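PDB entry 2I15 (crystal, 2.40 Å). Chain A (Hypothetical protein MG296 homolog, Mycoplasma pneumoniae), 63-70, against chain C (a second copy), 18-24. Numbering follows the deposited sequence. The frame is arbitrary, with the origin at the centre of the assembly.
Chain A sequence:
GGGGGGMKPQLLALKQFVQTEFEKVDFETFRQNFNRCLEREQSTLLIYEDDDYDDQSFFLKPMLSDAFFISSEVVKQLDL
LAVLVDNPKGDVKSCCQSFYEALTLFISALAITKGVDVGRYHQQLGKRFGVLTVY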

ATOM      1  N   MET A  63     -19.163 -12.200  12.903  1.00 37.05           N
ATOM      2  CA  MET A  63     -18.489 -10.907  12.995  1.00 37.00           C
ATOM      3  C   MET A  63     -17.761 -10.688  11.669  1.00 35.06           C
ATOM      4  O   MET A  63     -17.649  -9.573  11.179  1.00 34.16           O
ATOM      5  CB  MET A  63     -17.481 -10.927  14.137  1.00 46.26           C
ATOM      6  CG  MET A  63     -17.959 -10.177  15.330  1.00 52.26           C
ATOM      7  SD  MET A  63     -18.487  -8.525  14.856  1.00 58.39           S
ATOM      8  CE  MET A  63     -17.117  -7.534  15.514  1.00 59.27           C
ATOM      9  N   LEU A  64     -17.260 -11.782  11.114  1.00 28.00           N
ATOM     10  CA  LEU A  64     -16.567 -11.788   9.838  1.00 29.03           C
ATOM     11  C   LEU A  64     -17.490 -11.174   8.776  1.00 29.62           C
ATOM     12  O   LEU A  64     -17.203 -10.106   8.229  1.00 29.58           O
ATOM     13  CB  LEU A  64     -16.245 -13.232   9.474  1.00 44.57           C
ATOM     14  CG  LEU A  64     -14.836 -13.564   9.033  1.00 46.13           C
ATOM     15  CD1 LEU A  64     -14.633 -13.063   7.615  1.00 47.87           C
ATOM     16  CD2 LEU A  64     -13.852 -12.936  10.015  1.00 46.09           C
ATOM     17  N   SER A  65     -18.596 -11.855   8.486  1.00 32.92           N
ATOM     18  CA  SER A  65     -19.544 -11.346   7.508  1.00 32.80           C
ATOM     19  C   SER A  65     -20.033  -9.962   7.947  1.00 31.80           C
ATOM     20  O   SER A  65     -20.203  -9.061   7.134  1.00 30.55           O
ATOM     21  CB  SER A  65     -20.739 -12.297   7.370  1.00 50.18           C
ATOM     22  OG  SER A  65     -20.327 -13.582   6.923  1.00 51.30           O
ATOM     23  N   ASP A  66     -20.245  -9.795   9.242  1.00 30.89           N
ATOM     24  CA  ASP A  66     -20.714  -8.521   9.780  1.00 31.57           C
ATOM     25  C   ASP A  66     -19.799  -7.384   9.320  1.00 31.33           C
ATOM     26  O   ASP A  66     -20.209  -6.512   8.532  1.00 31.59           O
ATOM     27  CB  ASP A  66     -20.741  -8.572  11.312  1.00 55.27           C
ATOM     28  CG  ASP A  66     -22.134  -8.448  11.870  1.00 58.63           C
ATOM     29  OD1 ASP A  66     -22.763  -7.391  11.644  1.00 61.27           O
ATOM     30  OD2 ASP A  66     -22.617  -9.398  12.534  1.00 59.85           O
ATOM     31  N   ALA A  67     -18.555  -7.432   9.804  1.00 35.21           N
ATOM     32  CA  ALA A  67     -17.501  -6.445   9.529  1.00 34.42           C
ATOM     33  C   ALA A  67     -17.151  -6.233   8.047  1.00 33.77           C
ATOM     34  O   ALA A  67     -16.580  -5.210   7.703  1.00 32.24           O
ATOM     35  CB  ALA A  67     -16.242  -6.817  10.318  1.00 16.42           C
ATOM     36  N   PHE A  68     -17.464  -7.208   7.190  1.00 29.38           N
ATOM     37  CA  PHE A  68     -17.234  -7.094   5.738  1.00 30.47           C
ATOM     38  C   PHE A  68     -18.254  -6.126   5.189  1.00 30.69           C
ATOM     39  O   PHE A  68     -17.937  -5.238   4.395  1.00 30.27           O
ATOM     40  CB  PHE A  68     -17.442  -8.432   5.024  1.00 44.22           C
ATOM     41  CG  PHE A  68     -16.217  -9.293   4.945  1.00 46.36           C
ATOM     42  CD1 PHE A  68     -16.342 -10.671   4.791  1.00 49.22           C
ATOM     43  CD2 PHE A  68     -14.943  -8.739   5.024  1.00 47.08           C
ATOM     44  CE1 PHE A  68     -15.214 -11.483   4.725  1.00 52.18           C
ATOM     45  CE2 PHE A  68     -13.813  -9.541   4.960  1.00 50.96           C
ATOM     46  CZ  PHE A  68     -13.948 -10.919   4.812  1.00 52.95           C
ATOM     47  N   PHE A  69     -19.495  -6.321   5.621  1.00 44.76           N
ATOM     48  CA  PHE A  69     -20.590  -5.469   5.202  1.00 45.61           C
ATOM     49  C   PHE A  69     -20.254  -4.052   5.608  1.00 44.81           C
ATOM     50  O   PHE A  69     -20.484  -3.108   4.852  1.00 44.43           O
ATOM     51  CB  PHE A  69     -21.884  -5.914   5.870  1.00 56.14           C
ATOM     52  CG  PHE A  69     -22.489  -7.136   5.255  1.00 59.48           C
ATOM     53  CD1 PHE A  69     -23.753  -7.565   5.645  1.00 62.36           C
ATOM     54  CD2 PHE A  69     -21.814  -7.843   4.261  1.00 60.66           C
ATOM     55  CE1 PHE A  69     -24.345  -8.681   5.051  1.00 63.82           C
ATOM     56  CE2 PHE A  69     -22.392  -8.963   3.661  1.00 63.43           C
ATOM     57  CZ  PHE A  69     -23.663  -9.383   4.055  1.00 63.83           C
ATOM     58  N   ILE A  70     -19.691  -3.907   6.801  1.00 33.56           N
ATOM     59  CA  ILE A  70     -19.319  -2.592   7.274  1.00 33.81           C
ATOM     60  C   ILE A  70     -18.076  -2.038   6.549  1.00 32.44           C
ATOM     61  O   ILE A  70     -17.991  -0.838   6.302  1.00 32.60           O
ATOM     62  CB  ILE A  70     -19.115  -2.617   8.808  1.00 63.96           C
ATOM     63  CG1 ILE A  70     -20.476  -2.438   9.488  1.00 66.74           C
ATOM     64  CG2 ILE A  70     -18.134  -1.526   9.245  1.00 63.12           C
ATOM     65  CD1 ILE A  70     -20.450  -2.575  10.994  1.00 68.50           C
TER
ATOM     66  N   VAL C  18     -14.456 -12.350  -1.065  1.00 32.85           N
ATOM     67  CA  VAL C  18     -13.722 -12.646   0.168  1.00 34.00           C
ATOM     68  C   VAL C  18     -14.614 -13.320   1.196  1.00 34.21           C
ATOM     69  O   VAL C  18     -14.153 -14.164   1.972  1.00 32.95           O
ATOM     70  CB  VAL C  18     -13.075 -11.376   0.811  1.00 45.26           C
ATOM     71  CG1 VAL C  18     -12.454 -10.506  -0.268  1.00 46.17           C
ATOM     72  CG2 VAL C  18     -14.093 -10.599   1.601  1.00 47.55           C
ATOM     73  N   GLN C  19     -15.893 -12.944   1.194  1.00 34.11           N
ATOM     74  CA  GLN C  19     -16.870 -13.526   2.115  1.00 34.84           C
ATOM     75  C   GLN C  19     -17.129 -14.983   1.739  1.00 33.51           C
ATOM     76  O   GLN C  19     -16.994 -15.896   2.562  1.00 29.85           O
ATOM     77  CB  GLN C  19     -18.193 -12.765   2.057  1.00 45.43           C
ATOM     78  CG  GLN C  19     -19.226 -13.341   2.971  1.00 48.39           C
ATOM     79  CD  GLN C  19     -20.433 -12.453   3.097  1.00 50.85           C
ATOM     80  OE1 GLN C  19     -20.331 -11.225   2.988  1.00 52.07           O
ATOM     81  NE2 GLN C  19     -21.591 -13.061   3.344  1.00 52.41           N
ATOM     82  N   THR C  20     -17.491 -15.184   0.477  1.00 47.35           N
ATOM     83  CA  THR C  20     -17.780 -16.510  -0.034  1.00 47.10           C
ATOM     84  C   THR C  20     -16.592 -17.438   0.138  1.00 47.72           C
ATOM     85  O   THR C  20     -16.768 -18.614   0.465  1.00 47.48           O
ATOM     86  CB  THR C  20     -18.169 -16.458  -1.514  1.00 34.60           C
ATOM     87  OG1 THR C  20     -19.416 -15.764  -1.653  1.00 31.34           O
ATOM     88  CG2 THR C  20     -18.331 -17.869  -2.051  1.00 35.28           C
ATOM     89  N   GLU C  21     -15.387 -16.911  -0.086  1.00 52.55           N
ATOM     90  CA  GLU C  21     -14.166 -17.705   0.055  1.00 52.67           C
ATOM     91  C   GLU C  21     -13.872 -18.022   1.527  1.00 51.31           C
ATOM     92  O   GLU C  21     -13.214 -19.025   1.841  1.00 52.00           O
ATOM     93  CB  GLU C  21     -12.969 -16.975  -0.561  1.00 55.63           C
ATOM     94  CG  GLU C  21     -11.832 -17.912  -0.962  1.00 59.16           C
ATOM     95  CD  GLU C  21     -11.764 -18.129  -2.458  1.00 60.35           C
ATOM     96  OE1 GLU C  21     -12.831 -18.254  -3.088  1.00 62.29           O
ATOM     97  OE2 GLU C  21     -10.643 -18.180  -3.001  1.00 60.88           O
ATOM     98  N   PHE C  22     -14.344 -17.170   2.431  1.00 30.24           N
ATOM     99  CA  PHE C  22     -14.135 -17.411   3.848  1.00 30.08           C
ATOM    100  C   PHE C  22     -15.116 -18.487   4.311  1.00 31.30           C
ATOM    101  O   PHE C  22     -14.823 -19.279   5.211  1.00 30.11           O
ATOM    102  CB  PHE C  22     -14.394 -16.146   4.660  1.00 28.81           C
ATOM    103  CG  PHE C  22     -14.644 -16.417   6.122  1.00 27.47           C
ATOM    104  CD1 PHE C  22     -13.594 -16.725   6.977  1.00 26.95           C
ATOM    105  CD2 PHE C  22     -15.940 -16.424   6.628  1.00 26.97           C
ATOM    106  CE1 PHE C  22     -13.833 -17.035   8.311  1.00 26.79           C
ATOM    107  CE2 PHE C  22     -16.185 -16.734   7.954  1.00 25.81           C
ATOM    108  CZ  PHE C  22     -15.129 -17.040   8.801  1.00 27.78           C
ATOM    109  N   GLU C  23     -16.285 -18.502   3.683  1.00 36.05           N
ATOM    110  CA  GLU C  23     -17.322 -19.453   4.044  1.00 38.52           C
ATOM    111  C   GLU C  23     -17.001 -20.883   3.637  1.00 38.14           C
ATOM    112  O   GLU C  23     -17.268 -21.811   4.400  1.00 37.63           O
ATOM    113  CB  GLU C  23     -18.655 -19.032   3.428  1.00 69.84           C
ATOM    114  CG  GLU C  23     -19.140 -17.663   3.872  1.00 74.66           C
ATOM    115  CD  GLU C  23     -20.435 -17.272   3.196  1.00 78.23           C
ATOM    116  OE1 GLU C  23     -20.598 -17.632   2.011  1.00 80.51           O
ATOM    117  OE2 GLU C  23     -21.283 -16.599   3.831  1.00 79.65           O
ATOM    118  N   LYS C  24     -16.427 -21.070   2.448  1.00 57.26           N
ATOM    119  CA  LYS C  24     -16.097 -22.419   1.966  1.00 58.58           C
ATOM    120  C   LYS C  24     -14.729 -22.910   2.405  1.00 58.87           C
ATOM    121  O   LYS C  24     -14.072 -23.652   1.684  1.00 59.84           O
ATOM    122  CB  LYS C  24     -16.188 -22.485   0.440  1.00 55.35           C
ATOM    123  CG  LYS C  24     -15.237 -21.574  -0.305  1.00 56.95           C
ATOM    124  CD  LYS C  24     -15.878 -21.133  -1.626  1.00 58.27           C
ATOM    125  CE  LYS C  24     -14.857 -20.658  -2.660  1.00 59.57           C
ATOM    126  NZ  LYS C  24     -13.437 -20.713  -2.203  1.00 59.04           N
TER

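The two helices run antiparallel (173°), their axes 10.5 Å apart at closest approach, with no hydrogen bond between them. At Val C18, whose CA-to-CB bond points toward chain A, the CG2 methyl sits over one face of the Phe A68 ring. It lies 3.5 Å from the ring centroid and 21° off the normal, a CH-pi arrangement, and CG2 comes within 3.2 Å of Phe A68 CZ.

One residue on, Gln C19 has the largest area covered by chain A. Its CA-to-CB bond points sideways, but the end of the side chain, with chi1 and chi2 both t, comes nearer to chain A. The CA of Gln C19 packs 3.7 Å from Phe A68 CE1, while its amide lies near both Ser A65 and Phe A69. Gln C19 NE2 remains 3.8 Å from Ser A65 OG, and Gln C19 OE1 approaches Phe A69 CE2 to 3.1 Å; this buried oxygen has no polar partner in the model.

The CA-to-CB bond of Thr C20 points away. Glu C21 is out of reach; its OE1 forms a salt bridge with Lys C24 NZ at 2.7 Å. Phe C22, its CA-to-CB bond toward chain A, offers a ring face to Leu A64, whose CG lies 3.5 Å from the ring centroid, only 13° off the normal. Glu C23 contributes little, its OE2 4.4 Å from Ser A65 OG.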